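PDB 3SDO: nitrilotriacetate monooxygenase from Burkholderia pseudomallei, which probably acts as a flavin-dependent monooxygenase of the NtaA/SnaA/DszA family, using reduced FMN and molecular oxygen to oxidise its substrate. Local coordinates for residues Leu188-His193 with Ser199-Leu204. Residues are numbered along the deposited sequence; the frame is centred on the assembly and turned at random. Where two conformers were deposited one is given.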
ATOM      1  N   LEU A 188      -2.300  -3.064  27.312  1.00 26.06           N
ATOM      2  CA  LEU A 188      -2.997  -2.454  26.165  1.00 25.14           C
ATOM      3  C   LEU A 188      -3.428  -1.075  26.584  1.00 26.19           C
ATOM      4  O   LEU A 188      -4.022  -0.922  27.658  1.00 26.65           O
ATOM      5  CB  LEU A 188      -4.241  -3.247  25.801  1.00 24.83           C
ATOM      6  CG  LEU A 188      -5.212  -2.633  24.778  1.00 24.26           C
ATOM      7  CD1 LEU A 188      -4.537  -2.389  23.444  1.00 21.86           C
ATOM      8  CD2 LEU A 188      -6.458  -3.520  24.589  1.00 25.48           C
ATOM      9  N   HIS A 189      -3.147  -0.078  25.753  1.00 26.00           N
ATOM     10  CA  HIS A 189      -3.317   1.323  26.143  1.00 27.21           C
ATOM     11  C   HIS A 189      -4.221   2.038  25.161  1.00 27.07           C
ATOM     12  O   HIS A 189      -4.038   1.927  23.951  1.00 25.55           O
ATOM     13  CB  HIS A 189      -1.958   2.041  26.166  1.00 26.90           C
ATOM     14  CG  HIS A 189      -0.926   1.341  26.993  1.00 27.80           C
ATOM     15  ND1 HIS A 189      -0.752   1.598  28.339  1.00 27.66           N
ATOM     16  CD2 HIS A 189      -0.038   0.367  26.674  1.00 25.74           C
ATOM     17  CE1 HIS A 189       0.205   0.816  28.811  1.00 28.70           C
ATOM     18  NE2 HIS A 189       0.654   0.058  27.822  1.00 27.77           N
ATOM     19  N   ARG A 190      -5.189   2.780  25.694  1.00 27.87           N
ATOM     20  CA  ARG A 190      -5.962   3.729  24.901  1.00 28.75           C
ATOM     21  C   ARG A 190      -5.122   4.987  24.652  1.00 28.51           C
ATOM     22  O   ARG A 190      -4.232   5.296  25.430  1.00 29.11           O
ATOM     23  CB  ARG A 190      -7.240   4.119  25.633  1.00 30.46           C
ATOM     24  CG  ARG A 190      -8.372   3.137  25.473  1.00 33.57           C
ATOM     25  CD  ARG A 190      -9.710   3.846  25.613  1.00 38.57           C
ATOM     26  NE  ARG A 190      -9.738   4.613  26.849  1.00 42.99           N
ATOM     27  CZ  ARG A 190     -10.616   5.567  27.127  1.00 49.80           C
ATOM     28  NH1 ARG A 190     -10.539   6.204  28.304  1.00 53.20           N
ATOM     29  NH2 ARG A 190     -11.564   5.906  26.247  1.00 50.62           N
ATOM     30  N   LEU A 191      -5.386   5.698  23.560  1.00 27.13           N
ATOM     31  CA  LEU A 191      -4.676   6.935  23.283  1.00 26.85           C
ATOM     32  C   LEU A 191      -5.449   8.159  23.804  1.00 27.13           C
ATOM     33  O   LEU A 191      -4.875   9.053  24.403  1.00 27.39           O
ATOM     34  CB  LEU A 191      -4.423   7.082  21.774  1.00 25.92           C
ATOM     35  CG  LEU A 191      -3.518   8.259  21.379  1.00 27.33           C
ATOM     36  CD1 LEU A 191      -2.106   8.051  21.924  1.00 28.45           C
ATOM     37  CD2 LEU A 191      -3.496   8.440  19.849  1.00 27.07           C
ATOM     38  N   ASP A 192      -6.744   8.205  23.558  1.00 27.85           N
ATOM     39  CA  ASP A 192      -7.571   9.357  23.963  1.00 29.04           C
ATOM     40  C   ASP A 192      -6.973  10.679  23.478  1.00 29.26           C
ATOM     41  O   ASP A 192      -6.923  11.662  24.218  1.00 30.05           O
ATOM     42  CB  ASP A 192      -7.771   9.391  25.496  1.00 29.66           C
ATOM     43  CG  ASP A 192      -8.594   8.230  25.999  1.00 31.13           C
ATOM     44  OD1 ASP A 192      -9.610   7.899  25.354  1.00 33.03           O
ATOM     45  OD2 ASP A 192      -8.231   7.656  27.049  1.00 33.05           O
ATOM     46  N   HIS A 193      -6.503  10.705  22.237  1.00 28.82           N
ATOM     47  CA  HIS A 193      -5.999  11.942  21.666  1.00 28.97           C
ATOM     48  C   HIS A 193      -7.159  12.872  21.308  1.00 29.88           C
ATOM     49  O   HIS A 193      -8.083  12.469  20.591  1.00 29.60           O
ATOM     50  CB  HIS A 193      -5.199  11.661  20.406  1.00 28.63           C
ATOM     51  CG  HIS A 193      -4.707  12.893  19.725  1.00 28.72           C
ATOM     52  ND1 HIS A 193      -3.463  13.431  19.976  1.00 29.82           N
ATOM     53  CD2 HIS A 193      -5.295  13.705  18.817  1.00 29.17           C
ATOM     54  CE1 HIS A 193      -3.297  14.510  19.232  1.00 29.92           C
ATOM     55  NE2 HIS A 193      -4.400  14.708  18.532  1.00 29.83           N
ATOM     56  N   SER A 199      -9.116  13.863  16.486  1.00 27.29           N
ATOM     57  CA  SER A 199      -9.654  13.194  17.672  0.50 27.19           C
ATOM     58  C   SER A 199      -9.675  11.689  17.419  1.00 26.64           C
ATOM     59  O   SER A 199     -10.437  11.211  16.576  1.00 25.58           O
ATOM     60  CB  SER A 199     -11.062  13.703  17.986  0.50 27.79           C
ATOM     61  OG  SER A 199     -11.024  15.082  18.292  0.50 27.82           O
ATOM     62  N   VAL A 200      -8.821  10.955  18.149  1.00 25.72           N
ATOM     63  CA  VAL A 200      -8.611   9.515  17.934  1.00 24.84           C
ATOM     64  C   VAL A 200      -8.429   8.790  19.282  1.00 25.03           C
ATOM     65  O   VAL A 200      -7.462   9.029  20.009  1.00 24.61           O
ATOM     66  CB  VAL A 200      -7.367   9.256  17.040  1.00 24.84           C
ATOM     67  CG1 VAL A 200      -7.083   7.728  16.889  1.00 22.69           C
ATOM     68  CG2 VAL A 200      -7.526   9.939  15.680  1.00 23.44           C
ATOM     69  N   GLU A 201      -9.360   7.908  19.604  1.00 24.72           N
ATOM     70  CA  GLU A 201      -9.367   7.247  20.896  1.00 25.82           C
ATOM     71  C   GLU A 201      -8.348   6.115  20.982  1.00 25.11           C
ATOM     72  O   GLU A 201      -7.675   5.963  22.012  1.00 25.02           O
ATOM     73  CB  GLU A 201     -10.766   6.731  21.187  1.00 26.72           C
ATOM     74  CG  GLU A 201     -10.948   6.087  22.537  1.00 30.87           C
ATOM     75  CD  GLU A 201     -12.384   5.669  22.743  1.00 35.64           C
ATOM     76  OE1 GLU A 201     -13.208   6.552  23.035  1.00 37.99           O
ATOM     77  OE2 GLU A 201     -12.685   4.464  22.575  1.00 40.67           O
ATOM     78  N   GLY A 202      -8.239   5.325  19.912  1.00 23.90           N
ATOM     79  CA  GLY A 202      -7.448   4.089  19.960  1.00 23.97           C
ATOM     80  C   GLY A 202      -8.165   3.082  20.843  1.00 24.06           C
ATOM     81  O   GLY A 202      -9.321   3.288  21.198  1.00 23.90           O
ATOM     82  N   PRO A 203      -7.511   1.954  21.167  1.00 24.07           N
ATOM     83  CA  PRO A 203      -6.189   1.562  20.760  1.00 23.35           C
ATOM     84  C   PRO A 203      -6.143   1.102  19.308  1.00 22.40           C
ATOM     85  O   PRO A 203      -7.184   0.894  18.674  1.00 22.36           O
ATOM     86  CB  PRO A 203      -5.878   0.361  21.664  1.00 24.36           C
ATOM     87  CG  PRO A 203      -7.095   0.117  22.511  1.00 24.81           C
ATOM     88  CD  PRO A 203      -8.203   0.869  21.881  1.00 24.61           C
ATOM     89  N   LEU A 204      -4.928   0.945  18.806  1.00 21.30           N
ATOM     90  CA  LEU A 204      -4.696   0.290  17.527  1.00 20.07           C
ATOM     91  C   LEU A 204      -4.965  -1.209  17.641  1.00 20.21           C
ATOM     92  O   LEU A 204      -4.810  -1.789  18.737  1.00 21.09           O
ATOM     93  CB  LEU A 204      -3.249   0.518  17.103  1.00 19.49           C
ATOM     94  CG  LEU A 204      -2.945   0.378  15.605  1.00 18.54           C
ATOM     95  CD1 LEU A 204      -3.744   1.395  14.752  1.00 17.95           C
ATOM     96  CD2 LEU A 204      -1.466   0.547  15.344  1.00 15.78           C
TER
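A small antiparallel beta hairpin brings His193 against Val200 in a hydrogen-bonded pair. It belongs to an excursion between helix 150-165 and strand 215-218 of the luciferase-like barrel. His193 N donates to Val200 O at 2.9 Å, and Val200 N donates to His193 O at 3.0 Å. Both side chains of the pair lie on Val160 of helix 150-165, and Glu156 OE2 of that helix is hydrogen-bonded to His193 NE2. Beyond the pair the two chains run on as antiparallel loop. Glu201 O accepts two consecutive amides, Leu191 N at 2.8 Å and Asp192 N at 2.9 Å. The Asp192 bond is nearly straight at its hydrogen (169°), while the Leu191 bond is bent (141°). Next comes the cis peptide between Gly202 and Pro203. The proline ring then crosses the Leu188 side chain at about a right angle, with CB of Pro203 3.5 Å from CD1 of Leu188.

A charged cluster covers the other side. Arg190 bends at chi3 (-52°), which brings NH2 within 2.9 Å of Asp192 OD1. This oxygen sits over one face of the guanidinium, so the attraction is between charges without a directed N-H. Glu201 approaches at the guanidinium edge, and its OE1 makes a long salt bridge of 3.7 Å to Arg190 NH2. Glu201 OE2 is hydrogen-bonded to Tyr64 OH of the second subunit, and Asn139 OD1 of that subunit accepts from Gly202 N. The arginine probably offsets the repulsion between the two neighbouring carboxylates, while Glu201 links this hairpin to the second subunit.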